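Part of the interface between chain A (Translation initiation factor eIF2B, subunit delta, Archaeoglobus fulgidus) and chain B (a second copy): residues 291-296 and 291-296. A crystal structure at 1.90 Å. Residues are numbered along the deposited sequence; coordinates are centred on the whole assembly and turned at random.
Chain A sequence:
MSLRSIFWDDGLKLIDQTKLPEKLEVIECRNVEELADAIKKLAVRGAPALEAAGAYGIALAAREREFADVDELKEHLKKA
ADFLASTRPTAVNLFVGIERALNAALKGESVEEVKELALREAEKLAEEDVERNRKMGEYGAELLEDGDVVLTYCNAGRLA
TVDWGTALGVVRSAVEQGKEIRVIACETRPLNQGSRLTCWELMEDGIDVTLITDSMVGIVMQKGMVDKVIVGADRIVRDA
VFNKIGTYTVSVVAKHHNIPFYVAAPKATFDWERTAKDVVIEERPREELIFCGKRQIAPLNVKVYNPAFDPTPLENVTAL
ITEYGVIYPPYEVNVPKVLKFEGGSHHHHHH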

ATOM      1  N   PHE A 291       5.636   7.778   9.324  1.00 30.28           N
ATOM      2  CA  PHE A 291       7.058   7.696   9.066  1.00 33.67           C
ATOM      3  C   PHE A 291       7.355   6.382   8.365  1.00 36.72           C
ATOM      4  O   PHE A 291       6.640   5.395   8.556  1.00 34.25           O
ATOM      5  N   CYS A 292       8.398   6.380   7.544  1.00 40.41           N
ATOM      6  CA  CYS A 292       8.841   5.161   6.869  1.00 44.64           C
ATOM      7  C   CYS A 292      10.349   5.204   6.981  1.00 46.74           C
ATOM      8  O   CYS A 292      11.018   5.950   6.260  1.00 48.10           O
ATOM      9  N   GLY A 293      10.887   4.377   7.871  1.00 48.97           N
ATOM     10  CA  GLY A 293      12.312   4.426   8.114  1.00 50.40           C
ATOM     11  C   GLY A 293      12.248   5.648   9.004  1.00 51.21           C
ATOM     12  O   GLY A 293      11.481   5.640   9.975  1.00 51.91           O
ATOM     13  N   LYS A 294      12.996   6.701   8.693  1.00 50.69           N
ATOM     14  CA  LYS A 294      12.898   7.895   9.518  1.00 50.77           C
ATOM     15  C   LYS A 294      12.454   9.060   8.636  1.00 48.30           C
ATOM     16  O   LYS A 294      12.575  10.233   8.999  1.00 49.21           O
ATOM     17  N   ARG A 295      11.940   8.713   7.464  1.00 45.49           N
ATOM     18  CA  ARG A 295      11.448   9.702   6.510  1.00 41.85           C
ATOM     19  C   ARG A 295       9.978   9.959   6.858  1.00 38.40           C
ATOM     20  O   ARG A 295       9.198   9.010   6.985  1.00 35.04           O
ATOM     21  N   GLN A 296       9.611  11.227   7.035  1.00 35.17           N
ATOM     22  CA  GLN A 296       8.225  11.564   7.358  1.00 33.52           C
ATOM     23  C   GLN A 296       7.438  11.490   6.058  1.00 31.77           C
ATOM     24  O   GLN A 296       7.761  12.215   5.112  1.00 33.53           O
TER
ATOM     25  N   PHE B 291      13.459   0.520  -1.190  1.00 30.13           N
ATOM     26  CA  PHE B 291      13.868   1.421  -0.115  1.00 32.08           C
ATOM     27  C   PHE B 291      12.771   2.390   0.273  1.00 34.58           C
ATOM     28  O   PHE B 291      11.938   2.771  -0.548  1.00 30.31           O
ATOM     29  N   CYS B 292      12.802   2.789   1.541  1.00 38.49           N
ATOM     30  CA  CYS B 292      11.887   3.773   2.087  1.00 43.96           C
ATOM     31  C   CYS B 292      12.771   4.705   2.890  1.00 45.47           C
ATOM     32  O   CYS B 292      13.338   4.314   3.911  1.00 45.57           O
ATOM     33  N   GLY B 293      12.886   5.944   2.426  1.00 48.43           N
ATOM     34  CA  GLY B 293      13.799   6.864   3.077  1.00 50.90           C
ATOM     35  C   GLY B 293      15.098   6.171   2.697  1.00 51.59           C
ATOM     36  O   GLY B 293      15.341   5.933   1.510  1.00 53.46           O
ATOM     37  N   LYS B 294      15.934   5.835   3.667  1.00 51.18           N
ATOM     38  CA  LYS B 294      17.144   5.100   3.344  1.00 50.99           C
ATOM     39  C   LYS B 294      17.119   3.750   4.057  1.00 49.91           C
ATOM     40  O   LYS B 294      18.148   3.092   4.220  1.00 50.60           O
ATOM     41  N   ARG B 295      15.926   3.340   4.483  1.00 48.26           N
ATOM     42  CA  ARG B 295      15.763   2.050   5.142  1.00 45.97           C
ATOM     43  C   ARG B 295      15.467   1.028   4.046  1.00 41.86           C
ATOM     44  O   ARG B 295      14.591   1.267   3.210  1.00 40.50           O
ATOM     45  N   GLN B 296      16.215  -0.080   4.037  1.00 38.57           N
ATOM     46  CA  GLN B 296      16.039  -1.159   3.053  1.00 34.44           C
ATOM     47  C   GLN B 296      14.789  -1.932   3.467  1.00 32.71           C
ATOM     48  O   GLN B 296      14.693  -2.394   4.616  1.00 32.45           O
TER

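Two copies of the same tight hairpin pack here through the faces of their turns. A type II' beta turn runs from A:Cys292 to A:Arg295 and from B:Cys292 to B:Arg295, each closed by a pair of backbone hydrogen bonds: A:Cys292 N to A:Arg295 O at 2.8 Å and A:Arg295 N to A:Cys292 O at 3.2 Å, with B:Cys292 N to B:Arg295 O at 2.9 Å and B:Arg295 N to B:Cys292 O at 2.8 Å in the partner. No hydrogen bond crosses between the stretches; the contact rests on packing.

At one end of the contact lie the two cysteines, both buried. A:Cys292 directs its CA-to-CB bond toward the other stretch and takes the t rotamer, whereas B:Cys292 sets off sideways, with chi1 at -135°, between wells. These torsions bring A:Cys292 SG to 2.6 Å from B:Cys292 SG. That is much shorter than an ordinary van der Waals separation of two sulfurs, yet longer than the roughly 2.05 Å of a disulfide, so the coordinates as modelled do not describe a standard covalent bond. A small, polarizable side chain suits this position, where the backbones approach to 5.8 Å between A:Cys292 CA and B:Cys292 CA.

Glycine follows in both chains, at the first corner of the turn. A type II' turn requires positive phi there, 79° in A:Gly293 and 67° in B:Gly293, a region that favours glycine. The partner adds a second constraint. A CB on A:Gly293 would point toward the other stretch and lie 2.9 Å from B:Arg295 CB and 3.0 Å from B:Cys292 O, clashing with both; one on B:Gly293 would clash with A:Arg295 CB at 3.0 Å. Without it, A:Gly293 CA packs 3.8 Å from B:Arg295 CB.

The arginines start alike and finish differently. Both point toward the partner at CA-to-CB, and both have chi1 t and chi2 p. In A:Arg295 chi3 is also p, and the folded chain lays its guanidinium over the opposing turn, with one face covered by B:Gly293 CA; A:Arg295 NH2 comes within 3.8 Å of that B:Gly293 CA. The missing CB leaves room for A:Arg295 CB, at the root of this side chain. B:Arg295 instead has chi3 t, and its end leads away, leaving its CB to make the close approach.

The lysines occupy the second corner. Each leaves its backbone sideways, and its end then comes nearer the partner. A:Lys294 has chi1 p and t for the remaining angles; B:Lys294 has chi1 at 32°, between wells, followed by an extended t, t, t chain. Their methylenes meet loosely, A:Lys294 CE to B:Lys294 CE at 4.4 Å, while exposure lets the charged amines reach solvent.

A:Phe291, B:Phe291, A:Gln296 and B:Gln296 stay out of reach, with A:Phe291 and B:Phe291 in the m rotamer and A:Gln296 NE2 and B:Gln296 NE2 hydrogen-bonded elsewhere in the structure.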

ATOM      1  CB  PHE A 291       7.820   7.718  10.396  1.00 34.44           C
ATOM      2  CG  PHE A 291       8.040   9.087  10.950  1.00 32.03           C
ATOM      3  CD1 PHE A 291       9.094   9.872  10.489  1.00 31.92           C
ATOM      4  CD2 PHE A 291       7.185   9.608  11.918  1.00 32.94           C
ATOM      5  CE1 PHE A 291       9.291  11.162  10.985  1.00 31.70           C
ATOM      6  CE2 PHE A 291       7.371  10.903  12.420  1.00 31.78           C
ATOM      7  CZ  PHE A 291       8.425  11.675  11.951  1.00 31.86           C
ATOM      8  CB  CYS A 292       8.436   5.122   5.408  1.00 44.27           C
ATOM      9  SG  CYS A 292       8.371   3.404   4.886  1.00 50.35           S
ATOM     10  CB  LYS A 294      14.232   8.213  10.215  1.00 53.44           C
ATOM     11  CG  LYS A 294      15.265   8.950   9.374  1.00 56.31           C
ATOM     12  CD  LYS A 294      16.319   9.600  10.278  1.00 57.60           C
ATOM     13  CE  LYS A 294      17.329  10.431   9.482  1.00 58.55           C
ATOM     14  NZ  LYS A 294      18.304  11.112  10.384  1.00 58.53           N
ATOM     15  CB  ARG A 295      11.557   9.148   5.085  1.00 42.79           C
ATOM     16  CG  ARG A 295      11.266  10.162   3.988  1.00 45.51           C
ATOM     17  CD  ARG A 295      12.228  11.355   4.046  1.00 49.54           C
ATOM     18  NE  ARG A 295      13.625  10.962   3.850  1.00 52.90           N
ATOM     19  CZ  ARG A 295      14.149  10.588   2.685  1.00 52.67           C
ATOM     20  NH1 ARG A 295      13.397  10.558   1.590  1.00 53.03           N
ATOM     21  NH2 ARG A 295      15.422  10.218   2.626  1.00 54.31           N
ATOM     22  CB  GLN A 296       8.140  12.989   7.940  1.00 31.91           C
ATOM     23  CG  GLN A 296       6.732  13.458   8.321  1.00 31.69           C
ATOM     24  CD  GLN A 296       6.667  14.948   8.682  1.00 32.78           C
ATOM     25  OE1 GLN A 296       7.671  15.553   9.028  1.00 34.13           O
ATOM     26  NE2 GLN A 296       5.478  15.528   8.620  1.00 29.25           N
TER
ATOM     27  CB  PHE B 291      15.090   2.260  -0.551  1.00 34.20           C
ATOM     28  CG  PHE B 291      16.402   1.510  -0.520  1.00 32.63           C
ATOM     29  CD1 PHE B 291      17.118   1.385   0.666  1.00 33.72           C
ATOM     30  CD2 PHE B 291      16.893   0.897  -1.669  1.00 34.98           C
ATOM     31  CE1 PHE B 291      18.316   0.650   0.711  1.00 34.19           C
ATOM     32  CE2 PHE B 291      18.087   0.160  -1.640  1.00 34.25           C
ATOM     33  CZ  PHE B 291      18.792   0.040  -0.445  1.00 34.64           C
ATOM     34  CB  CYS B 292      10.854   3.126   2.974  1.00 45.57           C
ATOM     35  SG  CYS B 292       9.296   3.815   2.536  1.00 53.41           S
ATOM     36  CB  LYS B 294      18.416   5.893   3.689  1.00 53.54           C
ATOM     37  CG  LYS B 294      18.335   6.819   4.883  1.00 55.12           C
ATOM     38  CD  LYS B 294      19.560   7.728   4.893  1.00 55.81           C
ATOM     39  CE  LYS B 294      19.466   8.815   5.969  1.00 57.36           C
ATOM     40  NZ  LYS B 294      20.668   9.707   5.941  1.00 57.08           N
ATOM     41  CB  ARG B 295      14.599   2.083   6.139  1.00 49.08           C
ATOM     42  CG  ARG B 295      14.630   0.913   7.128  1.00 54.41           C
ATOM     43  CD  ARG B 295      15.989   0.880   7.835  1.00 59.59           C
ATOM     44  NE  ARG B 295      16.233  -0.342   8.602  1.00 63.92           N
ATOM     45  CZ  ARG B 295      17.429  -0.699   9.073  1.00 65.40           C
ATOM     46  NH1 ARG B 295      18.490   0.073   8.850  1.00 65.87           N
ATOM     47  NH2 ARG B 295      17.572  -1.825   9.768  1.00 65.82           N
ATOM     48  CB  GLN B 296      17.240  -2.119   3.077  1.00 33.64           C
ATOM     49  CG  GLN B 296      17.313  -3.085   1.873  1.00 34.96           C
ATOM     50  CD  GLN B 296      18.371  -4.198   2.021  1.00 34.39           C
ATOM     51  OE1 GLN B 296      19.378  -4.023   2.715  1.00 36.03           O
ATOM     52  NE2 GLN B 296      18.148  -5.332   1.348  1.00 29.90           N
TER